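Local coordinates for siderophore periplasmic binding protein (Thermobifida fusca, PDB 5DH0), which probably binds ferric siderophores of the fuscachelin type outside the cell membrane and passes them on for import, at residues A[48-53]-A[135-140]; A[188-193]-A[199-204]; A[85-90]-A[97-102]; A[170-175]-A[212-217]. All blocks are in the same frame, centred on the assembly; numbering follows the deposited sequence.

Contact 1. Residues A[48-53]-A[135-140]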
loop_
_atom_site.group_PDB
_atom_site.type_symbol
_atom_site.label_atom_id
_atom_site.label_comp_id
_atom_site.label_asym_id
_atom_site.label_seq_id
_atom_site.Cartn_x
_atom_site.Cartn_y
_atom_site.Cartn_z
ATOM N N LEU A 48 32.948 -23.351 6.183
ATOM C CA LEU A 48 32.563 -22.345 7.160
ATOM C C LEU A 48 31.201 -21.787 6.742
ATOM O O LEU A 48 30.503 -22.399 5.910
ATOM C CB LEU A 48 33.621 -21.254 7.273
ATOM C CG LEU A 48 34.987 -21.843 7.633
ATOM C CD1 LEU A 48 36.052 -20.777 7.723
ATOM C CD2 LEU A 48 34.918 -22.645 8.921
ATOM N N GLU A 49 30.815 -20.648 7.314
ATOM C CA GLU A 49 29.470 -20.123 7.085
ATOM C C GLU A 49 29.175 -19.939 5.590
ATOM O O GLU A 49 30.032 -19.475 4.834
ATOM C CB GLU A 49 29.253 -18.800 7.828
ATOM C CG GLU A 49 27.775 -18.436 7.933
ATOM C CD GLU A 49 27.526 -17.028 8.445
ATOM O OE1 GLU A 49 28.324 -16.120 8.098
ATOM O OE2 GLU A 49 26.518 -16.838 9.178
ATOM N N PHE A 50 27.961 -20.347 5.204
ATOM C CA PHE A 50 27.446 -20.369 3.828
ATOM C C PHE A 50 28.096 -21.446 2.971
ATOM O O PHE A 50 27.693 -21.645 1.822
ATOM C CB PHE A 50 27.588 -18.995 3.144
ATOM C CG PHE A 50 26.907 -17.898 3.896
ATOM C CD1 PHE A 50 25.522 -17.881 4.010
ATOM C CD2 PHE A 50 27.645 -16.918 4.541
ATOM C CE1 PHE A 50 24.874 -16.889 4.743
ATOM C CE2 PHE A 50 27.012 -15.922 5.262
ATOM C CZ PHE A 50 25.621 -15.909 5.368
ATOM N N GLY A 51 29.080 -22.150 3.525
ATOM C CA GLY A 51 29.701 -23.256 2.816
ATOM C C GLY A 51 28.877 -24.538 2.882
ATOM O O GLY A 51 28.945 -25.367 1.976
ATOM N N THR A 52 28.103 -24.707 3.951
ATOM C CA THR A 52 27.346 -25.939 4.158
ATOM C C THR A 52 26.351 -26.209 3.029
ATOM O O THR A 52 26.255 -27.334 2.532
ATOM C CB THR A 52 26.565 -25.915 5.484
ATOM O OG1 THR A 52 27.455 -25.613 6.565
ATOM C CG2 THR A 52 25.908 -27.262 5.719
ATOM N N GLU A 53 25.618 -25.172 2.627
ATOM C CA GLU A 53 24.645 -25.275 1.531
ATOM C C GLU A 53 25.341 -25.684 0.234
ATOM O O GLU A 53 24.772 -26.389 -0.606
ATOM C CB GLU A 53 23.903 -23.944 1.341
ATOM C CG GLU A 53 22.951 -23.580 2.505
ATOM C CD GLU A 53 23.679 -23.176 3.807
ATOM O OE1 GLU A 53 24.932 -23.058 3.819
ATOM O OE2 GLU A 53 22.984 -22.994 4.830
ATOM N N PHE A 135 34.330 -15.508 -0.430
ATOM C CA PHE A 135 33.671 -14.513 -1.272
ATOM C C PHE A 135 32.863 -13.522 -0.440
ATOM O O PHE A 135 32.017 -13.908 0.380
ATOM C CB PHE A 135 32.762 -15.174 -2.299
ATOM C CG PHE A 135 33.500 -15.878 -3.380
ATOM C CD1 PHE A 135 33.654 -17.246 -3.346
ATOM C CD2 PHE A 135 34.055 -15.174 -4.428
ATOM C CE1 PHE A 135 34.338 -17.905 -4.337
ATOM C CE2 PHE A 135 34.749 -15.833 -5.421
ATOM C CZ PHE A 135 34.893 -17.203 -5.366
ATOM N N ASP A 136 33.143 -12.243 -0.651
ATOM C CA ASP A 136 32.360 -11.177 -0.052
ATOM C C ASP A 136 30.997 -11.081 -0.710
ATOM O O ASP A 136 30.852 -11.296 -1.912
ATOM C CB ASP A 136 33.071 -9.829 -0.170
ATOM C CG ASP A 136 34.376 -9.784 0.597
ATOM O OD1 ASP A 136 34.340 -9.885 1.840
ATOM O OD2 ASP A 136 35.438 -9.629 -0.041
ATOM N N PHE A 137 29.992 -10.763 0.086
ATOM C CA PHE A 137 28.681 -10.485 -0.466
ATOM C C PHE A 137 28.080 -9.326 0.292
ATOM O O PHE A 137 28.380 -9.108 1.463
ATOM C CB PHE A 137 27.766 -11.707 -0.389
ATOM C CG PHE A 137 27.436 -12.134 1.017
ATOM C CD1 PHE A 137 26.259 -11.718 1.626
ATOM C CD2 PHE A 137 28.303 -12.960 1.729
ATOM C CE1 PHE A 137 25.957 -12.111 2.925
ATOM C CE2 PHE A 137 28.002 -13.353 3.029
ATOM C CZ PHE A 137 26.825 -12.926 3.626
ATOM N N ASP A 138 27.243 -8.571 -0.394
ATOM C CA ASP A 138 26.556 -7.473 0.244
ATOM C C ASP A 138 25.072 -7.815 0.387
ATOM O O ASP A 138 24.521 -8.576 -0.401
ATOM C CB ASP A 138 26.749 -6.191 -0.563
ATOM C CG ASP A 138 26.091 -5.002 0.084
ATOM O OD1 ASP A 138 26.414 -4.712 1.258
ATOM O OD2 ASP A 138 25.222 -4.377 -0.566
ATOM N N GLY A 139 24.425 -7.256 1.395
ATOM C CA GLY A 139 22.996 -7.398 1.538
ATOM C C GLY A 139 22.523 -8.722 2.107
ATOM O O GLY A 139 23.272 -9.496 2.725
ATOM N N ALA A 140 21.239 -8.959 1.894
ATOM C CA ALA A 140 20.583 -10.199 2.249
ATOM C C ALA A 140 19.657 -10.600 1.100
ATOM O O ALA A 140 18.686 -11.327 1.298
ATOM C CB ALA A 140 19.805 -10.038 3.553
#

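Contact 2. Residues A[188-193]-A[199-204]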
loop_
_atom_site.group_PDB
_atom_site.type_symbol
_atom_site.label_atom_id
_atom_site.label_comp_id
_atom_site.label_asym_id
_atom_site.label_seq_id
_atom_site.Cartn_x
_atom_site.Cartn_y
_atom_site.Cartn_z
ATOM N N PHE A 188 1.188 -8.672 -0.786
ATOM C CA PHE A 188 1.820 -9.715 0.024
ATOM C C PHE A 188 2.506 -9.181 1.272
ATOM O O PHE A 188 2.836 -7.993 1.365
ATOM C CB PHE A 188 2.854 -10.475 -0.803
ATOM C CG PHE A 188 2.258 -11.323 -1.861
ATOM C CD1 PHE A 188 1.891 -10.776 -3.081
ATOM C CD2 PHE A 188 2.047 -12.673 -1.641
ATOM C CE1 PHE A 188 1.323 -11.566 -4.054
ATOM C CE2 PHE A 188 1.484 -13.461 -2.614
ATOM C CZ PHE A 188 1.121 -12.906 -3.824
ATOM N N ALA A 189 2.738 -10.073 2.231
ATOM C CA ALA A 189 3.564 -9.749 3.390
ATOM C C ALA A 189 4.284 -10.997 3.846
ATOM O O ALA A 189 3.697 -12.082 3.871
ATOM C CB ALA A 189 2.736 -9.178 4.504
ATOM N N LEU A 190 5.565 -10.847 4.176
ATOM C CA LEU A 190 6.342 -11.940 4.731
ATOM C C LEU A 190 6.759 -11.590 6.160
ATOM O O LEU A 190 7.423 -10.573 6.409
ATOM C CB LEU A 190 7.561 -12.246 3.870
ATOM C CG LEU A 190 8.487 -13.239 4.572
ATOM C CD1 LEU A 190 7.770 -14.567 4.849
ATOM C CD2 LEU A 190 9.770 -13.451 3.782
ATOM N N VAL A 191 6.344 -12.433 7.104
ATOM C CA VAL A 191 6.553 -12.139 8.519
ATOM C C VAL A 191 7.288 -13.268 9.214
ATOM O O VAL A 191 7.244 -14.409 8.748
ATOM C CB VAL A 191 5.207 -11.886 9.261
ATOM C CG1 VAL A 191 4.398 -10.745 8.589
ATOM C CG2 VAL A 191 4.385 -13.173 9.352
ATOM N N PHE A 192 7.963 -12.944 10.323
ATOM C CA PHE A 192 8.462 -13.958 11.268
ATOM C C PHE A 192 8.417 -13.426 12.707
ATOM O O PHE A 192 8.415 -12.215 12.938
ATOM C CB PHE A 192 9.889 -14.434 10.899
ATOM C CG PHE A 192 10.943 -13.358 10.940
ATOM C CD1 PHE A 192 11.252 -12.627 9.804
ATOM C CD2 PHE A 192 11.662 -13.097 12.110
ATOM C CE1 PHE A 192 12.237 -11.646 9.837
ATOM C CE2 PHE A 192 12.642 -12.116 12.139
ATOM C CZ PHE A 192 12.928 -11.395 11.008
ATOM N N GLY A 193 8.339 -14.332 13.673
ATOM C CA GLY A 193 8.261 -13.931 15.073
ATOM C C GLY A 193 9.622 -13.823 15.743
ATOM O O GLY A 193 10.544 -14.590 15.458
ATOM N N ALA A 199 8.452 -9.438 13.062
ATOM C CA ALA A 199 9.103 -8.709 12.001
ATOM C C ALA A 199 8.387 -8.892 10.640
ATOM O O ALA A 199 7.845 -9.963 10.344
ATOM C CB ALA A 199 10.549 -9.130 11.913
ATOM N N VAL A 200 8.368 -7.815 9.848
ATOM C CA VAL A 200 7.903 -7.834 8.457
ATOM C C VAL A 200 9.108 -7.641 7.538
ATOM O O VAL A 200 9.816 -6.638 7.645
ATOM C CB VAL A 200 6.849 -6.733 8.174
ATOM C CG1 VAL A 200 6.316 -6.852 6.722
ATOM C CG2 VAL A 200 5.705 -6.797 9.204
ATOM N N VAL A 201 9.357 -8.602 6.654
ATOM C CA VAL A 201 10.572 -8.583 5.839
ATOM C C VAL A 201 10.485 -7.540 4.720
ATOM O O VAL A 201 9.417 -7.293 4.167
ATOM C CB VAL A 201 10.854 -9.980 5.266
ATOM C CG1 VAL A 201 12.054 -9.968 4.297
ATOM C CG2 VAL A 201 11.087 -10.961 6.432
ATOM N N ASN A 202 11.619 -6.909 4.432
ATOM C CA ASN A 202 11.713 -5.808 3.490
ATOM C C ASN A 202 11.988 -6.296 2.042
ATOM O O ASN A 202 12.278 -7.475 1.813
ATOM C CB ASN A 202 12.808 -4.845 3.968
ATOM C CG ASN A 202 12.618 -3.410 3.447
ATOM O OD1 ASN A 202 11.555 -3.041 2.953
ATOM N ND2 ASN A 202 13.652 -2.601 3.583
ATOM N N THR A 203 11.891 -5.390 1.074
ATOM C CA THR A 203 12.079 -5.741 -0.347
ATOM C C THR A 203 13.514 -6.117 -0.697
ATOM O O THR A 203 13.768 -6.663 -1.760
ATOM C CB THR A 203 11.671 -4.577 -1.265
ATOM O OG1 THR A 203 12.485 -3.440 -0.955
ATOM C CG2 THR A 203 10.183 -4.213 -1.063
ATOM N N ASN A 204 14.452 -5.836 0.198
ATOM C CA ASN A 204 15.858 -6.111 -0.070
ATOM C C ASN A 204 16.399 -7.365 0.610
ATOM O O ASN A 204 17.609 -7.570 0.636
ATOM C CB ASN A 204 16.713 -4.906 0.356
ATOM C CG ASN A 204 16.591 -4.590 1.851
ATOM O OD1 ASN A 204 15.726 -5.125 2.560
ATOM N ND2 ASN A 204 17.456 -3.708 2.331
HETATM O O HOH W 1 6.709 -8.218 3.450
#

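Contact 3. Residues A[85-90]-A[97-102]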
loop_
_atom_site.group_PDB
_atom_site.type_symbol
_atom_site.label_atom_id
_atom_site.label_comp_id
_atom_site.label_asym_id
_atom_site.label_seq_id
_atom_site.Cartn_x
_atom_site.Cartn_y
_atom_site.Cartn_z
ATOM N N PRO A 85 32.806 -32.916 12.368
ATOM C CA PRO A 85 33.455 -32.055 13.361
ATOM C C PRO A 85 33.059 -30.581 13.201
ATOM O O PRO A 85 32.966 -30.092 12.068
ATOM C CB PRO A 85 34.949 -32.253 13.077
ATOM C CG PRO A 85 35.031 -33.537 12.302
ATOM C CD PRO A 85 33.783 -33.584 11.492
ATOM N N VAL A 86 32.820 -29.902 14.322
ATOM C CA VAL A 86 32.461 -28.488 14.332
ATOM C C VAL A 86 33.712 -27.634 14.418
ATOM O O VAL A 86 34.571 -27.883 15.262
ATOM C CB VAL A 86 31.523 -28.156 15.507
ATOM C CG1 VAL A 86 31.371 -26.655 15.671
ATOM C CG2 VAL A 86 30.176 -28.802 15.292
ATOM N N VAL A 87 33.815 -26.628 13.550
ATOM C CA VAL A 87 35.050 -25.857 13.426
ATOM C C VAL A 87 34.805 -24.352 13.548
ATOM O O VAL A 87 35.749 -23.536 13.596
ATOM C CB VAL A 87 35.743 -26.161 12.081
ATOM C CG1 VAL A 87 36.130 -27.622 12.007
ATOM C CG2 VAL A 87 34.820 -25.817 10.923
ATOM N N GLN A 88 33.531 -23.984 13.591
ATOM C CA GLN A 88 33.152 -22.588 13.733
ATOM C C GLN A 88 31.847 -22.578 14.511
ATOM O O GLN A 88 31.029 -23.482 14.359
ATOM C CB GLN A 88 33.026 -21.909 12.357
ATOM C CG GLN A 88 32.507 -20.471 12.369
ATOM C CD GLN A 88 32.529 -19.802 10.987
ATOM O OE1 GLN A 88 32.050 -20.362 9.996
ATOM N NE2 GLN A 88 33.065 -18.585 10.930
ATOM N N SER A 89 31.674 -21.589 15.378
ATOM C CA SER A 89 30.468 -21.512 16.192
ATOM C C SER A 89 29.419 -20.583 15.587
ATOM O O SER A 89 29.705 -19.831 14.655
ATOM C CB SER A 89 30.817 -21.038 17.604
ATOM O OG SER A 89 31.148 -19.657 17.588
ATOM N N ALA A 90 28.208 -20.652 16.134
ATOM C CA ALA A 90 27.115 -19.734 15.793
ATOM C C ALA A 90 27.566 -18.278 15.729
ATOM O O ALA A 90 27.241 -17.562 14.787
ATOM C CB ALA A 90 25.976 -19.881 16.804
ATOM N N GLU A 97 42.348 -24.875 15.676
ATOM C CA GLU A 97 42.801 -26.216 16.011
ATOM C C GLU A 97 41.921 -27.286 15.402
ATOM O O GLU A 97 42.408 -28.290 14.901
ATOM C CB GLU A 97 42.832 -26.408 17.525
ATOM C CG GLU A 97 44.035 -25.814 18.209
ATOM C CD GLU A 97 44.682 -26.814 19.140
ATOM O OE1 GLU A 97 44.027 -27.841 19.445
ATOM O OE2 GLU A 97 45.843 -26.585 19.549
ATOM N N ALA A 98 40.614 -27.077 15.473
ATOM C CA ALA A 98 39.671 -28.050 14.951
ATOM C C ALA A 98 39.846 -28.177 13.437
ATOM O O ALA A 98 39.719 -29.265 12.868
ATOM C CB ALA A 98 38.239 -27.653 15.310
ATOM N N ILE A 99 40.163 -27.063 12.792
ATOM C CA ILE A 99 40.307 -27.070 11.348
ATOM C C ILE A 99 41.541 -27.856 10.944
ATOM O O ILE A 99 41.482 -28.662 10.019
ATOM C CB ILE A 99 40.380 -25.648 10.776
ATOM C CG1 ILE A 99 39.032 -24.954 10.975
ATOM C CG2 ILE A 99 40.782 -25.693 9.302
ATOM C CD1 ILE A 99 38.941 -23.596 10.342
ATOM N N ALA A 100 42.648 -27.638 11.646
ATOM C CA ALA A 100 43.870 -28.375 11.351
ATOM C C ALA A 100 43.682 -29.876 11.626
ATOM O O ALA A 100 44.180 -30.720 10.877
ATOM C CB ALA A 100 45.041 -27.815 12.143
ATOM N N GLU A 101 42.933 -30.218 12.670
ATOM C CA GLU A 101 42.697 -31.629 12.956
ATOM C C GLU A 101 41.857 -32.314 11.869
ATOM O O GLU A 101 42.061 -33.490 11.579
ATOM C CB GLU A 101 42.040 -31.797 14.321
ATOM C CG GLU A 101 43.044 -32.137 15.427
ATOM C CD GLU A 101 42.375 -32.375 16.769
ATOM O OE1 GLU A 101 42.150 -31.388 17.506
ATOM O OE2 GLU A 101 42.072 -33.552 17.084
ATOM N N ALA A 102 40.928 -31.577 11.260
ATOM C CA ALA A 102 40.139 -32.112 10.148
ATOM C C ALA A 102 40.984 -32.338 8.887
ATOM O O ALA A 102 40.581 -33.092 8.014
ATOM C CB ALA A 102 38.976 -31.197 9.828
#

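Contact 4. Residues A[170-175]-A[212-217]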
loop_
_atom_site.group_PDB
_atom_site.type_symbol
_atom_site.label_atom_id
_atom_site.label_comp_id
_atom_site.label_asym_id
_atom_site.label_seq_id
_atom_site.Cartn_x
_atom_site.Cartn_y
_atom_site.Cartn_z
ATOM N N GLU A 170 14.337 -17.900 -15.587
ATOM C CA GLU A 170 13.242 -18.391 -16.410
ATOM C C GLU A 170 11.914 -18.385 -15.671
ATOM O O GLU A 170 10.911 -17.902 -16.193
ATOM C CB GLU A 170 13.534 -19.809 -16.901
ATOM C CG GLU A 170 14.249 -19.885 -18.254
ATOM C CD GLU A 170 15.088 -21.158 -18.407
ATOM O OE1 GLU A 170 14.692 -22.237 -17.863
ATOM O OE2 GLU A 170 16.159 -21.066 -19.060
ATOM N N ARG A 171 11.901 -18.919 -14.455
ATOM C CA ARG A 171 10.648 -19.090 -13.731
ATOM C C ARG A 171 10.063 -17.760 -13.269
ATOM O O ARG A 171 8.840 -17.626 -13.164
ATOM C CB ARG A 171 10.835 -20.042 -12.536
ATOM C CG ARG A 171 10.897 -21.530 -12.909
ATOM C CD ARG A 171 10.013 -22.349 -11.977
ATOM N NE ARG A 171 8.610 -22.148 -12.304
ATOM C CZ ARG A 171 7.611 -22.229 -11.438
ATOM N NH1 ARG A 171 6.366 -22.021 -11.853
ATOM N NH2 ARG A 171 7.852 -22.504 -10.159
ATOM N N VAL A 172 10.920 -16.777 -13.002
ATOM C CA VAL A 172 10.444 -15.432 -12.650
ATOM C C VAL A 172 9.692 -14.786 -13.832
ATOM O O VAL A 172 8.605 -14.215 -13.650
ATOM C CB VAL A 172 11.612 -14.509 -12.205
ATOM C CG1 VAL A 172 11.252 -13.054 -12.374
ATOM C CG2 VAL A 172 12.017 -14.800 -10.757
ATOM N N GLU A 173 10.258 -14.885 -15.037
ATOM C CA GLU A 173 9.576 -14.447 -16.262
ATOM C C GLU A 173 8.257 -15.204 -16.480
ATOM O O GLU A 173 7.214 -14.588 -16.732
ATOM C CB GLU A 173 10.499 -14.632 -17.468
ATOM C CG GLU A 173 11.814 -13.861 -17.327
ATOM C CD GLU A 173 12.887 -14.321 -18.304
ATOM O OE1 GLU A 173 12.546 -15.040 -19.282
ATOM O OE2 GLU A 173 14.077 -13.989 -18.068
ATOM N N GLU A 174 8.288 -16.531 -16.355
ATOM C CA GLU A 174 7.080 -17.331 -16.548
ATOM C C GLU A 174 5.953 -16.929 -15.606
ATOM O O GLU A 174 4.847 -16.606 -16.060
ATOM C CB GLU A 174 7.355 -18.823 -16.357
ATOM C CG GLU A 174 6.063 -19.656 -16.433
ATOM C CD GLU A 174 6.128 -20.981 -15.686
ATOM O OE1 GLU A 174 7.060 -21.766 -15.945
ATOM O OE2 GLU A 174 5.221 -21.263 -14.869
ATOM N N ILE A 175 6.239 -16.963 -14.301
ATOM C CA ILE A 175 5.252 -16.658 -13.268
ATOM C C ILE A 175 4.744 -15.221 -13.396
ATOM O O ILE A 175 3.538 -14.952 -13.273
ATOM C CB ILE A 175 5.848 -16.900 -11.854
ATOM C CG1 ILE A 175 6.099 -18.398 -11.656
ATOM C CG2 ILE A 175 4.928 -16.339 -10.757
ATOM C CD1 ILE A 175 6.858 -18.748 -10.402
ATOM N N HIS A 212 9.783 -9.191 -4.337
ATOM C CA HIS A 212 10.055 -7.933 -5.016
ATOM C C HIS A 212 10.603 -8.189 -6.437
ATOM O O HIS A 212 10.118 -7.617 -7.406
ATOM C CB HIS A 212 11.030 -7.092 -4.198
ATOM C CG HIS A 212 11.295 -5.735 -4.775
ATOM N ND1 HIS A 212 10.318 -4.762 -4.882
ATOM C CD2 HIS A 212 12.432 -5.180 -5.264
ATOM C CE1 HIS A 212 10.842 -3.672 -5.416
ATOM N NE2 HIS A 212 12.121 -3.900 -5.663
ATOM N N THR A 213 11.591 -9.068 -6.553
ATOM C CA THR A 213 12.184 -9.411 -7.841
ATOM C C THR A 213 11.130 -9.917 -8.843
ATOM O O THR A 213 11.231 -9.707 -10.036
ATOM C CB THR A 213 13.276 -10.465 -7.638
ATOM O OG1 THR A 213 14.301 -9.912 -6.802
ATOM C CG2 THR A 213 13.885 -10.907 -8.953
ATOM N N LEU A 214 10.098 -10.554 -8.322
ATOM C CA LEU A 214 9.025 -11.094 -9.118
ATOM C C LEU A 214 8.055 -9.994 -9.547
ATOM O O LEU A 214 7.217 -10.189 -10.429
ATOM C CB LEU A 214 8.303 -12.155 -8.306
ATOM C CG LEU A 214 7.307 -13.120 -8.907
ATOM C CD1 LEU A 214 8.017 -14.029 -9.902
ATOM C CD2 LEU A 214 6.703 -13.928 -7.775
ATOM N N GLY A 215 8.161 -8.833 -8.911
ATOM C CA GLY A 215 7.223 -7.761 -9.186
ATOM C C GLY A 215 5.965 -7.794 -8.337
ATOM O O GLY A 215 4.992 -7.098 -8.636
ATOM N N ALA A 216 5.976 -8.582 -7.260
ATOM C CA ALA A 216 4.847 -8.596 -6.328
ATOM C C ALA A 216 4.754 -7.275 -5.583
ATOM O O ALA A 216 5.750 -6.593 -5.390
ATOM C CB ALA A 216 4.966 -9.751 -5.335
ATOM N N LYS A 217 3.545 -6.906 -5.187
ATOM C CA LYS A 217 3.352 -5.757 -4.333
ATOM C C LYS A 217 3.381 -6.233 -2.868
ATOM O O LYS A 217 2.816 -7.294 -2.539
ATOM C CB LYS A 217 2.035 -5.066 -4.705
ATOM C CG LYS A 217 1.565 -3.986 -3.741
ATOM C CD LYS A 217 0.876 -2.804 -4.465
ATOM C CE LYS A 217 0.044 -3.226 -5.668
ATOM N NZ LYS A 217 -1.091 -4.110 -5.322
#

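Contact 1. Residues A[48-53]-A[135-140]
F50 and F137 meet as two phenyl rings in an offset edge-to-face (T-shaped) pair, the edge of F137 turned toward the face of F50. The centroids lie 5.0 Å apart and the planes stand at 82°. Followed outward from CB, the F50 side chain runs toward segment 135-140, with CG beside the backbone N and anti to the carbonyl carbon (chi1 -57°). CB and CG stay back from the other ring, and contact begins on one flank of the phenyl: F50 CD2 lies 3.9 Å from F137 CE2. The next atom outward comes closest, F50 CE2 being 3.4 Å from F137 CZ. At the tip, F50 CZ is 3.7 Å from F137 CZ. A face of the F50 ring also carries the aliphatic part of its own neighbour, with E49 CG 3.7 Å above the ring plane. The backbone presents the ring from a tight turn: E49 and F50 are the central residues of a type II turn closed by G51 N to L48 O at 2.8 Å. An alanine in place of F50 would probably leave the rim of F137 without its aromatic mate and open a gap in front of M147. Strand 132-137 forms one border of the five-stranded parallel sheet, and F137 comes at its end, bonded through its backbone to V111. M147 of helix 142-154 touches both rings, L144 adds to F50, and R112 of strand 106-112 borders the pair, itself salt-bridged to E49.

Contact 2. Residues A[188-193]-A[199-204]
The F192 ring lies across A199 and V201 on the opposing strand, and the two meet it differently. The A199 methyl sits over one face in a CH-pi contact, A199 CB 3.6 Å from the F192 ring centroid and 21° off the normal. V201 comes to the rim instead, its CG2 near the ring plane and 3.7 Å from F192 CE1. F192 can lean over its neighbours because CG takes the position between the backbone N and the carbonyl carbon (chi1 62°). Beyond the ring, L190 and V201 lie side by side and point the same way, with L190 CD2 3.9 Å from V201 CG2. The reverse side of the two strands holds the looser pair V191 and V200. Replacing F192 by a serine would probably remove the ring from over the A199 methyl and leave V201 CG2 without its edge contact. The backbones join through both bonds of the F192-A199 pair and through V201 N to L190 O, 2.8 Å and almost straight. On the other side of the same L190-V201 pair, a water takes the place of a direct bond, accepting from L190 N and donating to V201 O; Q222 also reaches that carbonyl. This is an antiparallel beta hairpin of strands 187-193 and 197-201, built into the mixed sheet of the second lobe, where strand 246-250 flanks the first arm and strand 230-234 the second.

Contact 3. Residues A[85-90]-A[97-102]
V87 and A98 bring the backbones together, their CA atoms 5.3 Å apart, where the short strand 86-88 passes helix 97-102 with axes 7.6 Å apart and N-to-C directions at 134°. V87 carries the contact with two different parts of its side chain. Its CG1 branch, anti to the carbonyl carbon (chi1 -62°), reaches the A98 methyl at 3.9 Å between V87 CG1 and A98 CB. The branch point itself bears on the helix, V87 CB lying 3.7 Å from I99 CG1, so consecutive helix residues grip the valine from two directions. A98 CB rests in addition 3.7 Å from V86 O, a plain packing contact. V86 turns its own side chain away from the helix. No hydrogen bond crosses between the two segments; the fit is apolar, and the small side chain of A98 is consistent with the close approach. Strand 86-88, short and weakly bonded, is one of the two edge strands of the parallel sheet, bonded through V87 to V65, while V87 also exchanges a backbone bond with N95 ahead of the helix. I99 continues inward onto L126 of helix 116-126. Helix 96-102 thus leaves the edge strand in a beta-alpha-beta crossover that leads to strand 106-112, beyond strands 64-66 and 45-47.

Contact 4. Residues A[170-175]-A[212-217]
L214 pushes one methyl, CD1, against V172 and I175 of the long helix 158-178, and this is the tight part of the contact. L214 CD1 lies 3.8 Å from V172 O and 4.0 Å from I175 CG2. The leucine gets there by setting CG anti to its backbone N (chi1 -168°), which carries the branched end toward the helix; it slides past V172 in the opposite direction and crosses I175 at about a right angle. The packing thins toward T213, where V172 CG1 is 4.1 Å from T213 O, while the threonine hydroxyl is bonded back to E209 O. Solvent takes over on the outer side of the helix, where E173 and E174 point away from segment 212-217. R171, on the flank next to helix 292-307, reaches back to E174 in a weak salt bridge, R171 NH1 to E174 OE2 at 3.3 Å, with I175 CD1 3.5 Å above the R171 guanidinium plane. G215 ends helix 206-213 in a Schellman motif, its positive phi turning the chain just after L214. From helix 292-307, L299 touches V172 and I302 touches L214. No hydrogen bond or salt bridge crosses between the segments, so the join rests on shape and apolar burial, while E170, E173 and E174 lie exposed.

How the contacts relate
Contacts 1 and 3 share the parallel sheet of the first lobe, their centres about 18 Å apart; contact 3 is nested in the chain loop closed by contact 1, and Q88 OE1 bonds to E49 N at 3.0 Å. Contacts 2 and 4 follow along the chain, contact 2 nested within contact 4, their centres about 17 Å apart and linked by F188 N to K217 O at 2.8 Å. Contact 3 lies about 40 Å from contact 4, centre to centre. Between the lobes in sequence comes helix 158-178, the long connecting helix expected of this family. Contact 4 packs the second lobe on it, consistent with a two-lobed build that binds ligand between the lobes.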